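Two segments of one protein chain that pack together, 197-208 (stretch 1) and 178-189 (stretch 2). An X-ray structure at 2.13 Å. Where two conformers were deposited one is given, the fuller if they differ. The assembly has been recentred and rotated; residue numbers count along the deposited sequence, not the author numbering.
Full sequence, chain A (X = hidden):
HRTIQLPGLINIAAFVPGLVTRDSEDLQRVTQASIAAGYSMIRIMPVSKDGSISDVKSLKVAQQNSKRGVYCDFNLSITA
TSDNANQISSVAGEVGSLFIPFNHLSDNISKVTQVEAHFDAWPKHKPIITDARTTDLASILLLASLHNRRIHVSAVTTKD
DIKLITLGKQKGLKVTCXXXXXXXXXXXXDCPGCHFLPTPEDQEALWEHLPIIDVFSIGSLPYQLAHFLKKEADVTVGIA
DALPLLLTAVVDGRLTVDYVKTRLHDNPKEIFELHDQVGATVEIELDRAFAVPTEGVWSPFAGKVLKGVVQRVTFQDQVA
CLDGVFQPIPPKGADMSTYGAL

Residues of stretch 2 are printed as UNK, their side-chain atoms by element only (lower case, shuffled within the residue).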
# COMPACT_ATOMS: atom_id res chain seq x y z
N LEU A 197 -15.15 5.57 1.24
CA LEU A 197 -14.49 6.79 0.84
C LEU A 197 -14.65 7.86 1.91
O LEU A 197 -15.60 7.81 2.71
CB LEU A 197 -15.07 7.30 -0.48
CG LEU A 197 -14.80 6.51 -1.75
CD1 LEU A 197 -15.57 7.11 -2.91
CD2 LEU A 197 -13.31 6.47 -2.06
N PRO A 198 -13.75 8.84 1.96
CA PRO A 198 -13.92 9.94 2.92
C PRO A 198 -15.07 10.85 2.54
O PRO A 198 -15.43 10.98 1.36
CB PRO A 198 -12.58 10.68 2.83
CG PRO A 198 -12.11 10.42 1.44
CD PRO A 198 -12.54 9.00 1.15
N THR A 199 -15.65 11.49 3.55
CA THR A 199 -16.56 12.58 3.28
C THR A 199 -15.76 13.77 2.74
O THR A 199 -14.54 13.82 2.90
CB THR A 199 -17.31 13.00 4.55
OG1 THR A 199 -16.40 13.58 5.49
CG2 THR A 199 -18.01 11.81 5.19
N PRO A 200 -16.42 14.73 2.09
CA PRO A 200 -15.70 15.94 1.67
C PRO A 200 -14.94 16.60 2.81
O PRO A 200 -13.82 17.10 2.60
CB PRO A 200 -16.81 16.83 1.11
CG PRO A 200 -17.84 15.87 0.62
CD PRO A 200 -17.81 14.71 1.58
N GLU A 201 -15.51 16.62 4.01
CA GLU A 201 -14.80 17.21 5.15
C GLU A 201 -13.61 16.35 5.57
O GLU A 201 -12.55 16.88 5.91
CB GLU A 201 -15.75 17.40 6.33
CG GLU A 201 -15.03 17.82 7.61
CD GLU A 201 -15.95 18.44 8.65
OE1 GLU A 201 -17.15 18.60 8.37
OE2 GLU A 201 -15.46 18.77 9.75
N ASP A 202 -13.78 15.03 5.56
CA ASP A 202 -12.65 14.15 5.85
C ASP A 202 -11.53 14.38 4.85
O ASP A 202 -10.36 14.53 5.23
CB ASP A 202 -13.10 12.68 5.83
CG ASP A 202 -13.92 12.29 7.05
OD1 ASP A 202 -13.75 12.91 8.12
OD2 ASP A 202 -14.74 11.35 6.93
N GLN A 203 -11.87 14.43 3.56
CA GLN A 203 -10.85 14.58 2.53
C GLN A 203 -10.09 15.89 2.68
O GLN A 203 -8.86 15.93 2.52
CB GLN A 203 -11.49 14.49 1.14
CG GLN A 203 -10.50 14.34 0.01
CD GLN A 203 -11.16 14.48 -1.35
OE1 GLN A 203 -11.35 15.59 -1.84
NE2 GLN A 203 -11.53 13.36 -1.95
N GLU A 204 -10.80 16.97 3.00
CA GLU A 204 -10.14 18.25 3.21
C GLU A 204 -9.21 18.19 4.41
O GLU A 204 -8.11 18.76 4.39
CB GLU A 204 -11.19 19.35 3.41
CG GLU A 204 -10.63 20.76 3.51
CD GLU A 204 -11.69 21.79 3.83
OE1 GLU A 204 -12.82 21.68 3.30
OE2 GLU A 204 -11.41 22.71 4.63
N ALA A 205 -9.63 17.50 5.48
CA ALA A 205 -8.75 17.32 6.63
C ALA A 205 -7.48 16.57 6.24
O ALA A 205 -6.41 16.85 6.78
CB ALA A 205 -9.49 16.58 7.74
N LEU A 206 -7.58 15.63 5.29
CA LEU A 206 -6.40 14.91 4.84
C LEU A 206 -5.44 15.83 4.09
O LEU A 206 -4.23 15.81 4.33
CB LEU A 206 -6.81 13.73 3.94
CG LEU A 206 -7.65 12.62 4.59
CD1 LEU A 206 -8.01 11.58 3.56
CD2 LEU A 206 -6.91 11.98 5.76
N TRP A 207 -5.96 16.65 3.18
CA TRP A 207 -5.12 17.59 2.45
C TRP A 207 -4.45 18.58 3.39
O TRP A 207 -3.33 19.03 3.13
CB TRP A 207 -5.94 18.32 1.39
CG TRP A 207 -6.12 17.51 0.15
CD1 TRP A 207 -7.20 16.74 -0.19
CD2 TRP A 207 -5.18 17.36 -0.91
NE1 TRP A 207 -6.99 16.13 -1.40
CE2 TRP A 207 -5.75 16.50 -1.87
CE3 TRP A 207 -3.90 17.88 -1.15
CZ2 TRP A 207 -5.09 16.14 -3.05
CZ3 TRP A 207 -3.25 17.53 -2.32
CH2 TRP A 207 -3.85 16.67 -3.25
N GLU A 208 -5.11 18.93 4.50
CA GLU A 208 -4.56 19.87 5.45
C GLU A 208 -3.60 19.22 6.45
O GLU A 208 -3.03 19.94 7.28
CB GLU A 208 -5.69 20.56 6.21
CG GLU A 208 -6.54 21.46 5.35
CD GLU A 208 -7.71 22.04 6.11
OE1 GLU A 208 -7.87 21.69 7.29
OE2 GLU A 208 -8.47 22.84 5.52
N UNK A 178 -0.28 6.17 6.50
CA UNK A 178 -0.45 6.41 5.07
C UNK A 178 -1.92 6.65 4.77
O UNK A 178 -2.81 6.36 5.57
o UNK A 178 -1.86 3.93 3.75
c UNK A 178 0.07 5.24 4.21
c UNK A 178 -0.77 3.98 4.34
o UNK A 178 -0.32 3.04 5.04
N UNK A 179 -2.16 7.22 3.59
CA UNK A 179 -3.49 7.29 3.00
C UNK A 179 -3.40 6.66 1.62
O UNK A 179 -2.37 6.74 0.94
c UNK A 179 -4.04 8.73 2.90
c UNK A 179 -3.33 9.52 1.82
c UNK A 179 -3.91 9.45 4.23
N UNK A 180 -4.49 6.02 1.21
CA UNK A 180 -4.59 5.54 -0.16
C UNK A 180 -4.76 6.72 -1.10
O UNK A 180 -5.49 7.67 -0.79
s UNK A 180 -5.77 3.22 0.87
c UNK A 180 -5.77 4.58 -0.31
N UNK A 181 -4.10 6.66 -2.25
CA UNK A 181 -4.11 7.79 -3.18
C UNK A 181 -5.53 8.16 -3.58
O UNK A 181 -5.88 9.34 -3.66
c UNK A 181 -1.76 7.36 -3.98
c UNK A 181 -3.23 7.48 -4.40
c UNK A 181 -3.38 8.57 -5.47
N UNK A 182 -6.37 7.16 -3.87
CA UNK A 182 -7.74 7.45 -4.27
C UNK A 182 -8.47 8.28 -3.22
O UNK A 182 -9.35 9.08 -3.57
c UNK A 182 -9.26 4.53 -6.29
c UNK A 182 -8.51 6.15 -4.51
c UNK A 182 -8.43 5.57 -5.91
c UNK A 182 -9.20 3.99 -7.56
c UNK A 182 -8.30 4.49 -8.47
c UNK A 182 -7.53 6.07 -6.85
c UNK A 182 -7.46 5.54 -8.12
o UNK A 182 -8.26 3.94 -9.73
N UNK A 183 -8.14 8.10 -1.94
CA UNK A 183 -8.82 8.84 -0.89
C UNK A 183 -8.69 10.35 -1.07
O UNK A 183 -9.57 11.10 -0.65
c UNK A 183 -8.26 8.45 0.48
o UNK A 183 -8.57 7.10 0.80
N UNK A 184 -7.60 10.81 -1.69
CA UNK A 184 -7.39 12.25 -1.86
C UNK A 184 -8.16 12.82 -3.04
O UNK A 184 -8.31 14.05 -3.12
c UNK A 184 -4.99 12.34 -0.82
c UNK A 184 -5.90 12.55 -2.03
c UNK A 184 -3.58 12.83 -1.13
c UNK A 184 -5.52 13.03 0.43
N UNK A 185 -8.66 11.98 -3.95
CA UNK A 185 -9.29 12.45 -5.17
C UNK A 185 -10.69 11.89 -5.38
O UNK A 185 -11.31 12.18 -6.41
c UNK A 185 -5.99 11.80 -5.77
c UNK A 185 -7.01 12.61 -6.25
c UNK A 185 -4.42 13.58 -6.00
c UNK A 185 -8.41 12.10 -6.37
c UNK A 185 -4.70 12.27 -5.65
c UNK A 185 -6.71 13.92 -6.59
c UNK A 185 -5.43 14.40 -6.47
N UNK A 186 -11.21 11.09 -4.45
CA UNK A 186 -12.58 10.59 -4.48
C UNK A 186 -13.17 10.71 -3.09
O UNK A 186 -12.51 10.39 -2.10
c UNK A 186 -12.65 9.12 -4.94
c UNK A 186 -13.07 9.35 -7.40
c UNK A 186 -12.14 8.79 -6.34
c UNK A 186 -12.00 7.29 -6.49
N UNK A 187 -14.43 11.15 -3.02
CA UNK A 187 -15.13 11.34 -1.75
C UNK A 187 -16.57 10.85 -1.90
O UNK A 187 -17.00 10.41 -2.97
c UNK A 187 -15.09 12.80 -1.31
o UNK A 187 -16.01 13.59 -2.06
N UNK A 188 -17.32 10.93 -0.80
CA UNK A 188 -18.73 10.53 -0.82
C UNK A 188 -19.58 11.47 -1.65
O UNK A 188 -20.71 11.11 -2.00
o UNK A 188 -20.26 9.70 3.21
c UNK A 188 -19.03 9.09 1.25
n UNK A 188 -18.47 8.39 3.49
c UNK A 188 -19.31 9.08 2.74
c UNK A 188 -19.27 10.45 0.61
N UNK A 189 -19.08 12.66 -1.98
CA UNK A 189 -19.73 13.48 -2.99
C UNK A 189 -19.72 12.77 -4.34
O UNK A 189 -20.70 12.83 -5.09
c UNK A 189 -19.03 14.84 -3.10
c UNK A 189 -20.82 16.56 -3.55
c UNK A 189 -19.64 15.79 -4.12
n UNK A 189 -22.10 18.63 -4.12
c UNK A 189 -21.55 17.34 -4.63

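Position 178 carries two carbons, the second bearing two oxygens. The carboxylate makes it D178. It is out of reach of stretch 1, and both oxygens are hydrogen-bonded elsewhere in the structure.

Position 179 has three carbons, one carrying the other two. That fork at CB is V179. It points toward stretch 1, and its CG1 lies 4.2 Å from L206 CD2.

Position 180 has one carbon and one sulfur, so it is C180. It makes no contact, but its backbone O accepts from the N of 183 at 2.9 Å.

Position 181 again has one carbon carrying two carbons. It is V181, also out of reach.

Position 182 has one carbon, then a six-carbon ring bearing an oxygen. This is Y182. Its end leads away from stretch 1, and its OH is bonded elsewhere in the structure.

Position 183 has one carbon and one oxygen, hence S183. Its CB lies 4.4 Å from L206 CD1. Its backbone O does more: it accepts from Q203 NE2 at 3.3 Å and lies 3.4 Å from P198 CG.

Position 184 has four carbons, forked at the second. One terminal carbon sits over one face of the W207 ring, 4.1 Å from the centroid of its five-membered ring. The fork beyond CB gives L184. The carbon over the ring is CD2, which also lies 3.8 Å from L206 CB. The backbone O of L184 accepts from W207 NE1 at 3.0 Å, so the indole is held by both its face and its nitrogen.

Position 185 has one carbon and a six-carbon ring without oxygen, which is F185. CB points away, but the ring comes back to W207, with F185 CE1 3.9 Å from W207 CZ2. The pair is offset edge-to-face, the edge of W207 toward the face of F185, with planes at 83°.

Position 186 has four carbons, forked at the second: L186. Its CB lies 4.0 Å from L197 CD2. Its backbone O lies 3.5 Å from P198 CD.

Position 187 has one carbon and one oxygen. It is S187. S187 OG accepts from the backbone N of position 189, with 3.2 Å between that N and S187 OG. S187 OG also lies 4.0 Å from P200 CG.

Position 188 has three carbons, the third carrying one oxygen and one nitrogen. The length of this amide chain gives Q188. Its NE2 donates to L197 O at 3.0 Å, while its backbone N donates to P198 O at 2.9 Å.

Position 189 has four carbons in a row ending in nitrogen: K189. Its CB lies 4.0 Å from P200 CG, and the end of the chain leads away.

The contact combines two parts. Before helix 200-207, the backbone oxygens of L197 and P198 are both met by Q188. On the helix, Q203 and W207 donate to backbone oxygens of stretch 2, while L206 and W207 pack against L184. T199 OG1 caps the helix, accepting from D202 N at 3.0 Å. The two stretches bury 763 Å² in all.

Stretch 2 (178-189) DVCVYSLFLSQK
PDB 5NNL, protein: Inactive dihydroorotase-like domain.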